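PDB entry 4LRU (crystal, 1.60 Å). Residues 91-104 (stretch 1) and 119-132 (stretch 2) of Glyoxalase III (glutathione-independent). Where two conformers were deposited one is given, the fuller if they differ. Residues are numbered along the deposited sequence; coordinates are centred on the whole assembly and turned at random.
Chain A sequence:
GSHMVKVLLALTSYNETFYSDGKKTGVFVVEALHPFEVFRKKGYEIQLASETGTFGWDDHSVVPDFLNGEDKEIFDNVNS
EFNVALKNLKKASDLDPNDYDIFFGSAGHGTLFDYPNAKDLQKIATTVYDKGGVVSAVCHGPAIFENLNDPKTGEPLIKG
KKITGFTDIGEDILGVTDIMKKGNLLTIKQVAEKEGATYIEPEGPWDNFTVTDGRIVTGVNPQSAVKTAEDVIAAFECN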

ATOM      1  N   LYS A  91      -7.300  11.691  -8.575  0.50 21.56           N
ATOM      2  CA  LYS A  91      -6.435  11.058  -9.560  0.50 20.97           C
ATOM      3  C   LYS A  91      -5.006  11.568  -9.356  0.50 19.65           C
ATOM      4  O   LYS A  91      -4.797  12.773  -9.215  0.50 21.68           O
ATOM      5  N   ALA A  92      -4.029  10.663  -9.324  1.00 19.29           N
ATOM      6  CA  ALA A  92      -2.653  11.038  -8.951  1.00 19.89           C
ATOM      7  C   ALA A  92      -2.100  12.172  -9.815  1.00 20.47           C
ATOM      8  O   ALA A  92      -1.415  13.065  -9.316  1.00 21.79           O
ATOM      9  N   SER A  93      -2.399  12.151 -11.113  1.00 22.53           N
ATOM     10  CA  SER A  93      -1.869  13.164 -12.024  1.00 22.09           C
ATOM     11  C   SER A  93      -2.403  14.569 -11.729  1.00 24.59           C
ATOM     12  O   SER A  93      -1.813  15.555 -12.173  1.00 29.44           O
ATOM     13  N   ASP A  94      -3.525  14.662 -11.013  1.00 24.55           N
ATOM     14  CA  ASP A  94      -4.077  15.957 -10.623  1.00 25.61           C
ATOM     15  C   ASP A  94      -3.409  16.549  -9.374  1.00 26.17           C
ATOM     16  O   ASP A  94      -3.758  17.649  -8.943  1.00 30.11           O
ATOM     17  N   LEU A  95      -2.428  15.844  -8.819  1.00 24.09           N
ATOM     18  CA  LEU A  95      -1.751  16.288  -7.601  1.00 24.62           C
ATOM     19  C   LEU A  95      -0.352  16.782  -7.912  1.00 26.32           C
ATOM     20  O   LEU A  95       0.239  16.399  -8.916  1.00 27.00           O
ATOM     21  N   ASP A  96       0.186  17.631  -7.037  1.00 24.95           N
ATOM     22  CA  ASP A  96       1.591  18.044  -7.114  1.00 25.86           C
ATOM     23  C   ASP A  96       2.450  17.113  -6.275  1.00 25.25           C
ATOM     24  O   ASP A  96       2.338  17.109  -5.049  1.00 24.88           O
ATOM     25  N   PRO A  97       3.317  16.326  -6.929  1.00 24.67           N
ATOM     26  CA  PRO A  97       4.072  15.330  -6.168  1.00 24.16           C
ATOM     27  C   PRO A  97       4.924  15.934  -5.048  1.00 23.70           C
ATOM     28  O   PRO A  97       5.193  15.242  -4.059  1.00 24.89           O
ATOM     29  N   ASN A  98       5.312  17.203  -5.177  1.00 26.81           N
ATOM     30  CA  ASN A  98       6.160  17.859  -4.165  1.00 27.88           C
ATOM     31  C   ASN A  98       5.396  18.181  -2.874  1.00 26.91           C
ATOM     32  O   ASN A  98       5.992  18.610  -1.885  1.00 27.66           O
ATOM     33  N   ASP A  99       4.074  18.027  -2.883  1.00 25.61           N
ATOM     34  CA  ASP A  99       3.282  18.377  -1.712  1.00 24.73           C
ATOM     35  C   ASP A  99       3.423  17.338  -0.582  1.00 25.29           C
ATOM     36  O   ASP A  99       3.089  17.636   0.562  1.00 25.32           O
ATOM     37  N   TYR A 100       3.864  16.128  -0.917  1.00 22.87           N
ATOM     38  CA  TYR A 100       3.757  14.980  -0.002  1.00 21.79           C
ATOM     39  C   TYR A 100       5.083  14.648   0.668  1.00 22.87           C
ATOM     40  O   TYR A 100       6.145  14.819   0.076  1.00 21.69           O
ATOM     41  N   ASP A 101       4.996  14.190   1.919  1.00 20.64           N
ATOM     42  CA  ASP A 101       6.176  13.840   2.705  1.00 20.36           C
ATOM     43  C   ASP A 101       6.282  12.356   3.048  1.00 19.29           C
ATOM     44  O   ASP A 101       7.346  11.894   3.448  1.00 20.32           O
ATOM     45  N   ILE A 102       5.170  11.638   2.956  1.00 19.09           N
ATOM     46  CA  ILE A 102       5.112  10.189   3.135  1.00 17.52           C
ATOM     47  C   ILE A 102       4.279   9.625   1.983  1.00 18.93           C
ATOM     48  O   ILE A 102       3.274  10.237   1.573  1.00 19.64           O
ATOM     49  N   PHE A 103       4.709   8.483   1.450  1.00 16.84           N
ATOM     50  CA  PHE A 103       3.918   7.724   0.508  1.00 17.60           C
ATOM     51  C   PHE A 103       3.595   6.404   1.175  1.00 17.91           C
ATOM     52  O   PHE A 103       4.492   5.713   1.651  1.00 17.98           O
ATOM     53  N   PHE A 104       2.314   6.061   1.231  1.00 16.66           N
ATOM     54  CA  PHE A 104       1.893   4.762   1.781  1.00 16.16           C
ATOM     55  C   PHE A 104       1.004   4.015   0.789  1.00 16.76           C
ATOM     56  O   PHE A 104      -0.089   4.472   0.460  1.00 17.51           O
ATOM     57  N   LYS A 119       2.581   5.327 -13.131  1.00 20.34           N
ATOM     58  CA  LYS A 119       3.741   6.197 -13.174  1.00 21.78           C
ATOM     59  C   LYS A 119       3.541   7.475 -12.366  1.00 21.59           C
ATOM     60  O   LYS A 119       4.488   7.979 -11.802  1.00 20.68           O
ATOM     61  N   ASP A 120       2.315   7.982 -12.292  1.00 19.86           N
ATOM     62  CA  ASP A 120       2.055   9.185 -11.489  1.00 22.23           C
ATOM     63  C   ASP A 120       2.199   8.920  -9.980  1.00 20.34           C
ATOM     64  O   ASP A 120       2.897   9.676  -9.270  1.00 20.07           O
ATOM     65  N   LEU A 121       1.559   7.867  -9.476  1.00 19.36           N
ATOM     66  CA  LEU A 121       1.783   7.452  -8.085  1.00 17.71           C
ATOM     67  C   LEU A 121       3.265   7.187  -7.839  1.00 18.71           C
ATOM     68  O   LEU A 121       3.813   7.578  -6.796  1.00 18.23           O
ATOM     69  N   GLN A 122       3.913   6.510  -8.785  1.00 18.40           N
ATOM     70  CA  GLN A 122       5.331   6.204  -8.635  1.00 19.88           C
ATOM     71  C   GLN A 122       6.173   7.471  -8.534  1.00 20.33           C
ATOM     72  O   GLN A 122       7.159   7.513  -7.773  1.00 21.67           O
ATOM     73  N   LYS A 123       5.800   8.493  -9.304  0.50 20.46           N
ATOM     74  CA  LYS A 123       6.505   9.768  -9.283  0.50 21.89           C
ATOM     75  C   LYS A 123       6.327  10.451  -7.926  0.50 20.64           C
ATOM     76  O   LYS A 123       7.260  11.047  -7.399  0.50 21.22           O
ATOM     77  N   ILE A 124       5.139  10.333  -7.338  1.00 19.95           N
ATOM     78  CA  ILE A 124       4.948  10.841  -5.969  1.00 19.68           C
ATOM     79  C   ILE A 124       5.866  10.087  -4.994  1.00 19.11           C
ATOM     80  O   ILE A 124       6.574  10.705  -4.184  1.00 20.88           O
ATOM     81  N   ALA A 125       5.924   8.769  -5.124  1.00 20.66           N
ATOM     82  CA  ALA A 125       6.819   7.964  -4.282  1.00 19.62           C
ATOM     83  C   ALA A 125       8.280   8.396  -4.393  1.00 19.93           C
ATOM     84  O   ALA A 125       8.967   8.560  -3.378  1.00 20.05           O
ATOM     85  N   THR A 126       8.785   8.582  -5.613  1.00 19.15           N
ATOM     86  CA  THR A 126      10.204   8.913  -5.764  1.00 18.99           C
ATOM     87  C   THR A 126      10.476  10.347  -5.302  1.00 19.48           C
ATOM     88  O   THR A 126      11.573  10.651  -4.810  1.00 20.78           O
ATOM     89  N   THR A 127       9.497  11.237  -5.492  1.00 19.36           N
ATOM     90  CA  THR A 127       9.642  12.613  -5.056  1.00 21.02           C
ATOM     91  C   THR A 127       9.743  12.652  -3.535  1.00 20.07           C
ATOM     92  O   THR A 127      10.627  13.310  -2.970  1.00 22.31           O
ATOM     93  N   VAL A 128       8.861  11.898  -2.891  1.00 19.22           N
ATOM     94  CA  VAL A 128       8.885  11.739  -1.428  1.00 19.22           C
ATOM     95  C   VAL A 128      10.227  11.186  -0.971  1.00 18.48           C
ATOM     96  O   VAL A 128      10.871  11.756  -0.089  1.00 20.93           O
ATOM     97  N   TYR A 129      10.687  10.112  -1.615  1.00 19.67           N
ATOM     98  CA  TYR A 129      11.936   9.480  -1.197  1.00 20.60           C
ATOM     99  C   TYR A 129      13.138  10.391  -1.394  1.00 23.14           C
ATOM    100  O   TYR A 129      14.055  10.391  -0.579  1.00 21.05           O
ATOM    101  N   ASP A 130      13.158  11.158  -2.482  1.00 20.24           N
ATOM    102  CA  ASP A 130      14.354  11.875  -2.858  1.00 21.75           C
ATOM    103  C   ASP A 130      14.524  13.179  -2.086  1.00 23.31           C
ATOM    104  O   ASP A 130      15.558  13.817  -2.197  1.00 27.30           O
ATOM    105  N   LYS A 131      13.506  13.568  -1.325  1.00 23.99           N
ATOM    106  CA  LYS A 131      13.615  14.744  -0.462  1.00 26.16           C
ATOM    107  C   LYS A 131      13.710  14.393   1.014  1.00 26.31           C
ATOM    108  O   LYS A 131      13.694  15.277   1.873  1.00 26.47           O
ATOM    109  N   GLY A 132      13.892  13.110   1.293  1.00 22.54           N
ATOM    110  CA  GLY A 132      14.109  12.621   2.655  1.00 21.44           C
ATOM    111  C   GLY A 132      12.849  12.191   3.390  1.00 21.40           C
ATOM    112  O   GLY A 132      12.862  12.061   4.628  1.00 21.31           O
TER

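The helix of stretch 2 runs obliquely antiparallel to strand 102-104, their axes 139° apart and 7.7 Å away at closest approach, and the winding segment before the strand follows the same helical face. Along that face D120, I124, T127, V128 and K131 direct their CA-to-CB bonds toward stretch 1, in steps of three or four residues, with T127 and V128 side by side, that keep these residues on one face of the helix. A92, L95, P97 and F103 point back.

I124 lies at the centre. In its m, t conformation the longer branch extends toward the start of stretch 1, so that CD1 lies 4.3 Å from A92 CB and 4.4 Å from L95 CD1, while CG1 packs 4.0 Å from P97 CB. The other branch turns toward the aromatic residues: CG2 is 3.9 Å from Y100 CD2 and 4.1 Å from F103 CD2, near the plane of the F103 ring at its edge. L95, also m, t, reaches this cluster with CD1. A92 packs its methyl against the start of the helix, its CB 3.7 Å from D120 CB and 3.8 Å from L121 CD2.

F103 adopts chi1 t with chi2 at -82°, which carries its ring along the helix. The methyl of A125 lies over one ring face, with CB 4.0 Å from the centroid and 12° off the normal, a CH-pi contact. F103 CE2 also approaches L121 O at 3.3 Å. V128, with chi1 t, places CG2 4.0 Å from Y100 CB and CG1 3.4 Å from D101 O, so its two methyls pack on successive parts of the chain entering the strand.

T127 is m, a rotamer that returns OG1 to the helix backbone, where it donates a hydrogen bond to K123 O at 2.8 Å. Its methyl CG2 is thereby left facing P97 O, 3.5 Å away.

Polar contacts lie at the two ends. K131 leaves CB with chi1 p and is then extended through three t torsions, spanning back to stretch 1. Its NZ forms a salt bridge with D101 OD1 at 2.9 Å, the associated hydrogen bond being weak, and a second weak hydrogen bond to Y100 O at 3.0 Å. The CA-to-CB bond of D101 points away, but its m rotamer brings the carboxylate round to the lysine. At the other end D120, also m, places OD2 3.3 Å from S93 CB. Water 1 joins the stretches there, donating to D120 OD2 at 2.7 Å and accepting from S93 N at 2.9 Å.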

ATOM      1  CB  LYS A  91      -6.938  11.399 -10.971  0.50 22.96           C
ATOM      2  CG  LYS A  91      -6.242  10.636 -12.081  0.50 22.91           C
ATOM      3  CD  LYS A  91      -7.009  10.749 -13.388  0.50 24.21           C
ATOM      4  CE  LYS A  91      -7.004  12.172 -13.926  0.50 26.87           C
ATOM      5  NZ  LYS A  91      -7.630  12.237 -15.279  0.50 29.17           N
ATOM      6  CB  ALA A  92      -1.726   9.829  -8.990  1.00 20.14           C
ATOM      7  CB  SER A  93      -2.197  12.795 -13.469  1.00 26.28           C
ATOM      8  OG  SER A  93      -3.585  12.841 -13.667  1.00 26.68           O
ATOM      9  CB  ASP A  94      -5.587  15.877 -10.395  1.00 24.32           C
ATOM     10  CG  ASP A  94      -6.358  15.633 -11.676  1.00 26.83           C
ATOM     11  OD1 ASP A  94      -5.930  16.162 -12.730  1.00 31.44           O
ATOM     12  OD2 ASP A  94      -7.379  14.920 -11.614  1.00 28.32           O
ATOM     13  CB  LEU A  95      -1.665  15.117  -6.621  1.00 22.56           C
ATOM     14  CG  LEU A  95      -3.012  14.516  -6.219  1.00 23.37           C
ATOM     15  CD1 LEU A  95      -2.788  13.308  -5.323  1.00 22.09           C
ATOM     16  CD2 LEU A  95      -3.922  15.530  -5.541  1.00 25.24           C
ATOM     17  CB  ASP A  96       1.754  19.483  -6.603  1.00 26.73           C
ATOM     18  CG  ASP A  96       3.185  20.003  -6.741  1.00 26.85           C
ATOM     19  OD1 ASP A  96       4.115  19.177  -6.889  1.00 28.01           O
ATOM     20  OD2 ASP A  96       3.379  21.244  -6.710  1.00 29.78           O
ATOM     21  CB  PRO A  97       4.967  14.658  -7.215  1.00 26.72           C
ATOM     22  CG  PRO A  97       4.487  15.135  -8.543  1.00 30.65           C
ATOM     23  CD  PRO A  97       3.778  16.437  -8.319  1.00 27.50           C
ATOM     24  CB  ASN A  98       6.750  19.172  -4.699  1.00 31.81           C
ATOM     25  CG  ASN A  98       7.579  18.992  -5.956  1.00 38.50           C
ATOM     26  OD1 ASN A  98       7.303  19.614  -6.992  1.00 48.59           O
ATOM     27  ND2 ASN A  98       8.616  18.172  -5.870  1.00 38.59           N
ATOM     28  CB  ASP A  99       1.807  18.485  -2.064  1.00 26.08           C
ATOM     29  CG  ASP A  99       1.465  19.768  -2.794  1.00 27.44           C
ATOM     30  OD1 ASP A  99       2.311  20.685  -2.867  1.00 29.08           O
ATOM     31  OD2 ASP A  99       0.329  19.851  -3.304  1.00 31.70           O
ATOM     32  CB  TYR A 100       3.162  13.745  -0.712  1.00 22.10           C
ATOM     33  CG  TYR A 100       1.848  14.147  -1.297  1.00 19.90           C
ATOM     34  CD1 TYR A 100       0.741  14.333  -0.476  1.00 21.66           C
ATOM     35  CD2 TYR A 100       1.768  14.574  -2.611  1.00 21.97           C
ATOM     36  CE1 TYR A 100      -0.431  14.873  -0.959  1.00 21.34           C
ATOM     37  CE2 TYR A 100       0.599  15.109  -3.107  1.00 21.04           C
ATOM     38  CZ  TYR A 100      -0.495  15.251  -2.280  1.00 22.73           C
ATOM     39  OH  TYR A 100      -1.652  15.804  -2.774  1.00 23.31           O
ATOM     40  CB  ASP A 101       6.187  14.645   4.002  1.00 21.05           C
ATOM     41  CG  ASP A 101       6.571  16.088   3.793  1.00 24.70           C
ATOM     42  OD1 ASP A 101       7.005  16.459   2.676  1.00 22.33           O
ATOM     43  OD2 ASP A 101       6.463  16.876   4.763  1.00 24.28           O
ATOM     44  CB  ILE A 102       4.416   9.851   4.477  1.00 19.20           C
ATOM     45  CG1 ILE A 102       5.300  10.304   5.638  1.00 19.43           C
ATOM     46  CG2 ILE A 102       4.072   8.374   4.583  1.00 19.44           C
ATOM     47  CD1 ILE A 102       4.617  10.304   6.982  1.00 20.22           C
ATOM     48  CB  PHE A 103       4.696   7.479  -0.785  1.00 18.46           C
ATOM     49  CG  PHE A 103       3.921   6.712  -1.828  1.00 18.16           C
ATOM     50  CD1 PHE A 103       3.830   5.335  -1.771  1.00 17.65           C
ATOM     51  CD2 PHE A 103       3.283   7.384  -2.871  1.00 18.71           C
ATOM     52  CE1 PHE A 103       3.150   4.632  -2.745  1.00 18.82           C
ATOM     53  CE2 PHE A 103       2.580   6.685  -3.837  1.00 19.26           C
ATOM     54  CZ  PHE A 103       2.509   5.314  -3.776  1.00 18.90           C
ATOM     55  CB  PHE A 104       1.152   4.964   3.102  1.00 17.87           C
ATOM     56  CG  PHE A 104       0.872   3.690   3.836  1.00 16.56           C
ATOM     57  CD1 PHE A 104      -0.096   2.806   3.383  1.00 16.89           C
ATOM     58  CD2 PHE A 104       1.600   3.351   4.993  1.00 18.67           C
ATOM     59  CE1 PHE A 104      -0.345   1.622   4.053  1.00 18.57           C
ATOM     60  CE2 PHE A 104       1.343   2.165   5.648  1.00 17.92           C
ATOM     61  CZ  PHE A 104       0.367   1.306   5.190  1.00 20.14           C
ATOM     62  CB  LYS A 119       4.142   6.488 -14.617  1.00 28.14           C
ATOM     63  CG  LYS A 119       4.669   5.229 -15.302  1.00 29.32           C
ATOM     64  CD  LYS A 119       5.302   5.495 -16.650  1.00 32.17           C
ATOM     65  CE  LYS A 119       5.729   4.178 -17.281  1.00 33.90           C
ATOM     66  NZ  LYS A 119       6.787   3.485 -16.484  1.00 34.17           N
ATOM     67  CB  ASP A 120       0.669   9.751 -11.797  1.00 23.52           C
ATOM     68  CG  ASP A 120       0.572  10.325 -13.202  1.00 26.18           C
ATOM     69  OD1 ASP A 120       1.495  11.083 -13.588  1.00 26.52           O
ATOM     70  OD2 ASP A 120      -0.441  10.055 -13.896  1.00 27.52           O
ATOM     71  CB  LEU A 121       0.984   6.183  -7.763  1.00 17.46           C
ATOM     72  CG  LEU A 121      -0.510   6.404  -7.567  1.00 18.91           C
ATOM     73  CD1 LEU A 121      -1.226   5.090  -7.376  1.00 18.81           C
ATOM     74  CD2 LEU A 121      -0.750   7.318  -6.369  1.00 20.05           C
ATOM     75  CB  GLN A 122       5.812   5.305  -9.772  1.00 21.00           C
ATOM     76  CG  GLN A 122       5.342   3.863  -9.627  1.00 19.64           C
ATOM     77  CD  GLN A 122       5.817   2.983 -10.756  1.00 21.82           C
ATOM     78  OE1 GLN A 122       5.898   3.431 -11.903  1.00 22.14           O
ATOM     79  NE2 GLN A 122       6.169   1.744 -10.447  1.00 20.64           N
ATOM     80  CB  LYS A 123       6.011  10.683 -10.414  0.50 23.01           C
ATOM     81  CG  LYS A 123       6.667  12.058 -10.442  0.50 25.40           C
ATOM     82  CD  LYS A 123       8.140  11.946 -10.793  0.50 25.89           C
ATOM     83  CE  LYS A 123       8.798  13.304 -10.982  0.50 28.22           C
ATOM     84  NZ  LYS A 123      10.286  13.200 -11.086  0.50 27.33           N
ATOM     85  CB  ILE A 124       3.484  10.791  -5.500  1.00 20.15           C
ATOM     86  CG1 ILE A 124       2.599  11.567  -6.478  1.00 22.14           C
ATOM     87  CG2 ILE A 124       3.389  11.327  -4.065  1.00 21.30           C
ATOM     88  CD1 ILE A 124       1.114  11.526  -6.172  1.00 21.62           C
ATOM     89  CB  ALA A 125       6.686   6.497  -4.625  1.00 17.19           C
ATOM     90  CB  THR A 126      10.732   8.711  -7.209  1.00 21.13           C
ATOM     91  OG1 THR A 126       9.957   9.480  -8.143  1.00 22.83           O
ATOM     92  CG2 THR A 126      10.699   7.244  -7.590  1.00 22.12           C
ATOM     93  CB  THR A 127       8.470  13.481  -5.563  1.00 22.54           C
ATOM     94  OG1 THR A 127       8.518  13.525  -6.996  1.00 24.46           O
ATOM     95  CG2 THR A 127       8.558  14.873  -5.033  1.00 24.11           C
ATOM     96  CB  VAL A 128       7.760  10.809  -0.952  1.00 21.54           C
ATOM     97  CG1 VAL A 128       7.982  10.388   0.497  1.00 20.75           C
ATOM     98  CG2 VAL A 128       6.413  11.491  -1.116  1.00 21.02           C
ATOM     99  CB  TYR A 129      12.160   8.159  -1.937  1.00 19.48           C
ATOM    100  CG  TYR A 129      13.235   7.296  -1.317  1.00 21.05           C
ATOM    101  CD1 TYR A 129      13.044   6.705  -0.083  1.00 21.75           C
ATOM    102  CD2 TYR A 129      14.439   7.092  -1.959  1.00 23.29           C
ATOM    103  CE1 TYR A 129      14.025   5.921   0.493  1.00 22.36           C
ATOM    104  CE2 TYR A 129      15.422   6.302  -1.401  1.00 27.20           C
ATOM    105  CZ  TYR A 129      15.209   5.720  -0.168  1.00 25.41           C
ATOM    106  OH  TYR A 129      16.214   4.956   0.398  1.00 28.17           O
ATOM    107  CB  ASP A 130      14.365  12.176  -4.352  1.00 21.18           C
ATOM    108  CG  ASP A 130      14.702  10.968  -5.176  1.00 25.24           C
ATOM    109  OD1 ASP A 130      15.133   9.947  -4.588  1.00 22.97           O
ATOM    110  OD2 ASP A 130      14.603  11.058  -6.416  1.00 25.82           O
ATOM    111  CB  LYS A 131      12.430  15.671  -0.688  1.00 26.32           C
ATOM    112  CG  LYS A 131      11.107  15.212  -0.144  1.00 29.73           C
ATOM    113  CD  LYS A 131      10.101  16.307  -0.455  1.00 32.60           C
ATOM    114  CE  LYS A 131       8.837  16.164   0.346  1.00 32.45           C
ATOM    115  NZ  LYS A 131       7.864  17.232  -0.018  1.00 27.13           N
TER
HETATM  116  O   HOH W   1      -2.828   9.675 -12.590  1.00 25.39           O